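Local coordinates for major allergen Api g 1, isoallergen 1 (Apium graveolens, PDB 2BK0), which belongs to the Bet v 1-related pathogenesis-related proteins, is a cross-reactive celery allergen associated with plant defence, and may bind abscisic acid, at residues P50-I56 against M67-G73. Sequence-based numbering, arbitrary orientation.
Sequences PGTLKII and MTLRIDG
Lys54 and Leu69 form a hydrogen-bonded antiparallel pair: Lys54 N donates to Leu69 O at 2.8 Å and Leu69 N to Lys54 O. The ladder continues to Ile56 N and Met67 O at 2.9 Å, with a weak return bond from Met67 N to Ile56 O. Before strand 53-57 begins, Thr52 O accepts from Ile71 N and Gly51 N donates to Ile71 O, so the pairing runs into the loop.

Apolar contacts gather on the face bearing Lys54, Ile56, Met67 and Leu69. The Ile56 and Leu69 side chains lie obliquely across one another, with Ile56 CD1 3.7 Å from Leu69 CD1. Met67 CG, held between its backbone N and carbonyl carbon (chi1 72°), meets Ile56 CB at 4.0 Å. Ile71 turns toward the loop, bringing CD1 to Thr52 CB (4.1 Å). On the other face, Ile55 and Thr68 run alongside each other.

Lys54 NZ forms a salt bridge with Asp28 of helix 27-34. Arg70 NE bonds weakly to Asp72 OD1 in a salt bridge, and Asp72 OD2 to Ser84 OG.

The hairpin lies between strands 41-45 and 80-87, the latter facing a classic beta bulge at Asp72-Gly73, in the Bet v 1 sheet curving around helix 130-153.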
loop_
_atom_site.group_PDB
_atom_site.type_symbol
_atom_site.label_atom_id
_atom_site.label_comp_id
_atom_site.label_asym_id
_atom_site.label_seq_id
_atom_site.Cartn_x
_atom_site.Cartn_y
_atom_site.Cartn_z
ATOM N N PRO A 50 3.819 3.430 14.443
ATOM C CA PRO A 50 4.662 2.229 14.396
ATOM C C PRO A 50 4.208 1.102 15.317
ATOM O O PRO A 50 3.829 1.353 16.464
ATOM C CB PRO A 50 6.028 2.751 14.836
ATOM C CG PRO A 50 6.054 4.166 14.349
ATOM C CD PRO A 50 4.626 4.666 14.377
ATOM N N GLY A 51 4.249 -0.128 14.808
ATOM C CA GLY A 51 3.820 -1.303 15.571
ATOM C C GLY A 51 2.388 -1.734 15.288
ATOM O O GLY A 51 2.026 -2.885 15.542
ATOM N N THR A 52 1.584 -0.816 14.745
ATOM C CA THR A 52 0.154 -1.041 14.536
ATOM C C THR A 52 -0.078 -2.122 13.483
ATOM O O THR A 52 0.539 -2.103 12.416
ATOM C CB THR A 52 -0.549 0.265 14.105
ATOM O OG1 THR A 52 -0.260 1.293 15.059
ATOM C CG2 THR A 52 -2.063 0.086 14.008
ATOM N N LEU A 53 -0.962 -3.063 13.801
ATOM C CA LEU A 53 -1.316 -4.150 12.895
ATOM C C LEU A 53 -2.639 -3.852 12.202
ATOM O O LEU A 53 -3.571 -3.358 12.832
ATOM C CB LEU A 53 -1.441 -5.459 13.674
ATOM C CG LEU A 53 -0.162 -5.931 14.371
ATOM C CD1 LEU A 53 -0.485 -6.869 15.519
ATOM C CD2 LEU A 53 0.774 -6.596 13.379
ATOM N N LYS A 54 -2.718 -4.150 10.905
ATOM C CA LYS A 54 -3.977 -4.040 10.161
ATOM C C LYS A 54 -4.255 -5.365 9.459
ATOM O O LYS A 54 -3.661 -5.670 8.431
ATOM C CB LYS A 54 -3.950 -2.879 9.149
ATOM C CG LYS A 54 -3.345 -1.577 9.697
ATOM C CD LYS A 54 -4.164 -0.322 9.369
ATOM C CE LYS A 54 -3.917 0.213 7.970
ATOM N NZ LYS A 54 -4.307 1.646 7.857
ATOM N N ILE A 55 -5.147 -6.158 10.042
ATOM C CA ILE A 55 -5.561 -7.421 9.452
ATOM C C ILE A 55 -6.674 -7.134 8.443
ATOM O O ILE A 55 -7.752 -6.666 8.818
ATOM C CB ILE A 55 -6.059 -8.419 10.527
ATOM C CG1 ILE A 55 -4.965 -8.670 11.575
ATOM C CG2 ILE A 55 -6.485 -9.734 9.870
ATOM C CD1 ILE A 55 -5.412 -9.517 12.765
ATOM N N ILE A 56 -6.402 -7.421 7.172
ATOM C CA ILE A 56 -7.329 -7.137 6.079
ATOM C C ILE A 56 -7.899 -8.434 5.504
ATOM O O ILE A 56 -7.232 -9.465 5.507
ATOM C CB ILE A 56 -6.623 -6.338 4.954
ATOM C CG1 ILE A 56 -6.117 -4.996 5.482
ATOM C CG2 ILE A 56 -7.563 -6.079 3.771
ATOM C CD1 ILE A 56 -4.929 -4.477 4.725
ATOM N N MET A 67 -4.384 -10.570 4.166
ATOM C CA MET A 67 -3.060 -9.976 4.268
ATOM C C MET A 67 -2.996 -9.141 5.539
ATOM O O MET A 67 -3.962 -8.462 5.885
ATOM C CB MET A 67 -2.733 -9.119 3.035
ATOM C CG MET A 67 -3.498 -7.804 2.936
ATOM S SD MET A 67 -3.368 -7.039 1.311
ATOM C CE MET A 67 -1.598 -6.998 1.043
ATOM N N THR A 68 -1.863 -9.205 6.230
ATOM C CA THR A 68 -1.664 -8.445 7.459
ATOM C C THR A 68 -0.525 -7.454 7.278
ATOM O O THR A 68 0.550 -7.820 6.804
ATOM C CB THR A 68 -1.354 -9.365 8.643
ATOM O OG1 THR A 68 -2.440 -10.289 8.825
ATOM C CG2 THR A 68 -1.146 -8.554 9.932
ATOM N N LEU A 69 -0.774 -6.207 7.677
ATOM C CA LEU A 69 0.200 -5.135 7.556
ATOM C C LEU A 69 0.683 -4.679 8.922
ATOM O O LEU A 69 -0.109 -4.541 9.866
ATOM C CB LEU A 69 -0.413 -3.935 6.839
ATOM C CG LEU A 69 -1.021 -4.175 5.458
ATOM C CD1 LEU A 69 -1.591 -2.870 4.921
ATOM C CD2 LEU A 69 0.017 -4.724 4.495
ATOM N N ARG A 70 1.991 -4.451 9.007
ATOM C CA ARG A 70 2.610 -3.786 10.136
ATOM C C ARG A 70 3.037 -2.409 9.638
ATOM O O ARG A 70 3.563 -2.284 8.530
ATOM C CB ARG A 70 3.827 -4.581 10.605
ATOM C CG ARG A 70 4.217 -4.376 12.069
ATOM C CD ARG A 70 5.420 -5.247 12.422
ATOM N NE ARG A 70 6.452 -5.149 11.386
ATOM C CZ ARG A 70 7.307 -6.115 11.047
ATOM N NH1 ARG A 70 7.293 -7.304 11.656
ATOM N NH2 ARG A 70 8.184 -5.888 10.074
ATOM N N ILE A 71 2.796 -1.378 10.442
ATOM C CA ILE A 71 3.310 -0.047 10.145
ATOM C C ILE A 71 4.659 0.079 10.835
ATOM O O ILE A 71 4.764 -0.138 12.047
ATOM C CB ILE A 71 2.331 1.048 10.602
ATOM C CG1 ILE A 71 1.056 0.965 9.750
ATOM C CG2 ILE A 71 2.972 2.444 10.479
ATOM C CD1 ILE A 71 -0.106 1.770 10.273
ATOM N N ASP A 72 5.682 0.407 10.042
ATOM C CA ASP A 72 7.076 0.478 10.506
ATOM C C ASP A 72 7.451 1.915 10.862
ATOM O O ASP A 72 8.171 2.160 11.840
ATOM C CB ASP A 72 8.034 -0.057 9.428
ATOM C CG ASP A 72 7.788 -1.536 9.076
ATOM O OD1 ASP A 72 7.792 -2.396 9.985
ATOM O OD2 ASP A 72 7.611 -1.840 7.874
ATOM N N GLY A 73 6.966 2.860 10.056
ATOM C CA GLY A 73 7.219 4.276 10.293
ATOM C C GLY A 73 6.263 5.199 9.566
ATOM O O GLY A 73 5.741 4.860 8.502
#